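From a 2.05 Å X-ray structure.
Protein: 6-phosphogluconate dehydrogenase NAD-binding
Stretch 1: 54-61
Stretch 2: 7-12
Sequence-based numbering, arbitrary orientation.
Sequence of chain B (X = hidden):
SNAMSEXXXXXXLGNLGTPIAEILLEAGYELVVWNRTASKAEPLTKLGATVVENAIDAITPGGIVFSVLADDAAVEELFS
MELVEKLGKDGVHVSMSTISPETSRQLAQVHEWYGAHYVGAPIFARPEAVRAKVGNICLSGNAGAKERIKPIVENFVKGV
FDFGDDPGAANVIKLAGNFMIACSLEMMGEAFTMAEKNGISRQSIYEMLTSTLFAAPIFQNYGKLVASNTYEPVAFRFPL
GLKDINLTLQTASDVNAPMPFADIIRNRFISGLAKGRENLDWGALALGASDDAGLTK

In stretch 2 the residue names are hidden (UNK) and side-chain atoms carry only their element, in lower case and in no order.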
# COMPACT_ATOMS: atom_id res chain seq x y z
N ASN B 54 2.73 -39.34 18.43
CA ASN B 54 4.02 -38.90 17.86
C ASN B 54 3.89 -38.62 16.35
O ASN B 54 3.27 -39.39 15.63
CB ASN B 54 5.09 -39.95 18.10
CG ASN B 54 5.33 -40.20 19.57
OD1 ASN B 54 5.72 -39.30 20.31
ND2 ASN B 54 5.11 -41.41 20.02
N ALA B 55 4.45 -37.51 15.88
CA ALA B 55 4.34 -37.11 14.47
C ALA B 55 4.76 -38.21 13.46
O ALA B 55 4.13 -38.33 12.40
CB ALA B 55 5.16 -35.85 14.22
N ILE B 56 5.78 -39.01 13.76
CA ILE B 56 6.24 -40.04 12.82
C ILE B 56 5.17 -41.15 12.57
O ILE B 56 5.14 -41.75 11.49
CB ILE B 56 7.59 -40.65 13.28
CG1 ILE B 56 8.30 -41.36 12.10
CG2 ILE B 56 7.38 -41.61 14.46
CD1 ILE B 56 9.76 -41.51 12.27
N ASP B 57 4.29 -41.42 13.57
CA ASP B 57 3.22 -42.40 13.47
C ASP B 57 2.13 -41.96 12.47
O ASP B 57 1.34 -42.79 12.04
CB ASP B 57 2.58 -42.64 14.85
CG ASP B 57 3.52 -43.16 15.93
OD1 ASP B 57 4.51 -43.87 15.59
OD2 ASP B 57 3.22 -42.93 17.14
N ALA B 58 2.09 -40.67 12.12
CA ALA B 58 1.13 -40.07 11.19
C ALA B 58 1.58 -40.25 9.71
O ALA B 58 0.74 -40.20 8.81
CB ALA B 58 1.01 -38.58 11.49
N ILE B 59 2.88 -40.46 9.48
CA ILE B 59 3.48 -40.53 8.14
C ILE B 59 3.30 -41.87 7.48
O ILE B 59 3.52 -42.89 8.10
CB ILE B 59 5.00 -40.17 8.18
CG1 ILE B 59 5.23 -38.80 8.83
CG2 ILE B 59 5.60 -40.19 6.77
CD1 ILE B 59 4.65 -37.65 8.09
N THR B 60 2.92 -41.85 6.20
CA THR B 60 2.78 -43.03 5.36
C THR B 60 3.88 -42.98 4.29
O THR B 60 3.89 -42.01 3.53
CB THR B 60 1.38 -43.07 4.68
OG1 THR B 60 0.37 -43.17 5.68
CG2 THR B 60 1.22 -44.26 3.72
N PRO B 61 4.73 -44.02 4.14
CA PRO B 61 5.70 -44.03 3.03
C PRO B 61 5.02 -43.73 1.69
O PRO B 61 3.97 -44.28 1.42
CB PRO B 61 6.24 -45.46 3.07
CG PRO B 61 6.11 -45.85 4.47
CD PRO B 61 4.86 -45.24 4.96
N UNK B 7 -4.79 -41.45 5.63
CA UNK B 7 -4.23 -41.21 4.30
C UNK B 7 -3.32 -39.96 4.34
O UNK B 7 -2.10 -40.13 4.20
n UNK B 7 -6.31 -40.59 -1.05
c UNK B 7 -5.35 -41.03 3.25
c UNK B 7 -6.04 -39.69 1.25
c UNK B 7 -4.92 -40.53 1.88
c UNK B 7 -5.82 -39.44 -0.22
N UNK B 8 -3.89 -38.74 4.45
CA UNK B 8 -3.11 -37.49 4.46
C UNK B 8 -2.64 -37.17 5.88
O UNK B 8 -3.47 -37.08 6.79
c UNK B 8 -3.22 -34.91 4.12
c UNK B 8 -4.06 -36.46 2.31
c UNK B 8 -3.92 -36.29 3.84
c UNK B 8 -5.09 -35.60 1.72
N UNK B 9 -1.32 -37.02 6.09
CA UNK B 9 -0.85 -36.61 7.43
C UNK B 9 -0.92 -35.08 7.55
O UNK B 9 -0.65 -34.38 6.58
c UNK B 9 0.57 -37.10 7.71
N UNK B 10 -1.31 -34.58 8.70
CA UNK B 10 -1.47 -33.15 8.93
C UNK B 10 -0.84 -32.81 10.26
O UNK B 10 -1.38 -33.14 11.31
c UNK B 10 -3.57 -28.65 7.80
c UNK B 10 -3.16 -31.33 8.52
c UNK B 10 -3.56 -30.99 7.24
c UNK B 10 -3.16 -28.97 9.08
c UNK B 10 -2.95 -32.76 8.91
c UNK B 10 -3.76 -29.66 6.88
c UNK B 10 -2.96 -30.31 9.44
N UNK B 11 0.29 -32.13 10.21
CA UNK B 11 1.08 -31.79 11.39
C UNK B 11 1.02 -30.29 11.72
O UNK B 11 1.44 -29.48 10.91
c UNK B 11 2.73 -33.67 10.66
c UNK B 11 2.20 -34.66 11.68
c UNK B 11 4.19 -33.96 10.44
c UNK B 11 2.52 -32.22 11.13
N UNK B 12 0.51 -29.95 12.90
CA UNK B 12 0.40 -28.56 13.34
C UNK B 12 -1.01 -28.06 13.13
O UNK B 12 -1.43 -27.86 11.99
O HOH W 1 -0.56 -41.08 6.50

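Position 7 carries five side-chain atoms. Four carbons run in a row without a branch and end in a nitrogen. Its CA-to-CB bond points away from stretch 1, and the closest side-chain approach is from CB to Thr60 OG1, at 6.6 Å. What faces Thr60 is the backbone: the carbonyl O of position 7 lies 4.2 Å from OG1 of Thr60. That is too far for a direct hydrogen bond, and a water fills the gap. The O of water 1 donates to the carbonyl O of position 7 at 2.9 Å and to Ala58 O at 2.8 Å. It also bonds to Thr60 OG1 at 2.4 Å, a short distance. An unbranched four-carbon chain with a terminal nitrogen is a lysine, so this is Lys7.

Position 8 has four side-chain carbons and no other element. The chain forks at its first carbon, and one arm is two carbons long. The CA-to-CB bond points away from stretch 1, and the side chain makes no contact with it. It is buried against other parts of the structure. A fork at CB with unequal carbon arms identifies Ile8.

Position 9 has a single side-chain carbon. This CB points toward stretch 1 and lies 3.3 Å from the carbonyl O of Ala58. It is also 4.1 Å from Ala58 CB and 4.1 Å from Ile59 CD1. The CA atoms of Ala58 and position 9 are 5.5 Å apart, so the two backbones come close here with only small side chains between them. One carbon and nothing beyond it means alanine, Ala9.

Position 10 shows one carbon followed by a ring of six carbons. The CA-to-CB bond points away from stretch 1, and the side chain makes no contact with it. The ring is buried elsewhere in the structure. With no oxygen on the ring, this is Phe10.

Position 11 has four side-chain carbons, forked at the second. The CA-to-CB bond points toward stretch 1. The two terminal carbons come near Ala55, and the side chain also touches Ala58 and Ile59. A fork one carbon further out than at position 8 identifies Leu11, with chi1 in m and chi2 in t. Its CD2 is 4.1 Å from Ala55 CB and 4.1 Å from Ala58 CB. Its CD1 is 4.4 Å from Ile59 CD1.

Position 12 has no side-chain atoms. It does not touch stretch 1. With phi/psi of 100/110, a CB would be jammed against the carbonyl O of Leu11, so the backbone itself calls for glycine. This is Gly12.

The contact follows the alternation of a strand. The CA-to-CB bonds of Ala9 and Leu11 point toward stretch 1, while those of Ile8 and Phe10 point away. Ala55, Ala58 and Ile59 supply the apolar surface they pack on. The CD1 end of Ile59 reaches both Ala9 and Leu11. No direct hydrogen bond joins the stretches. Packing covers the buried part, and water 1 bridges the polar groups near Thr60. Together the two sides bury 237 Å².

Stretch 2 7-12: KIAFLG
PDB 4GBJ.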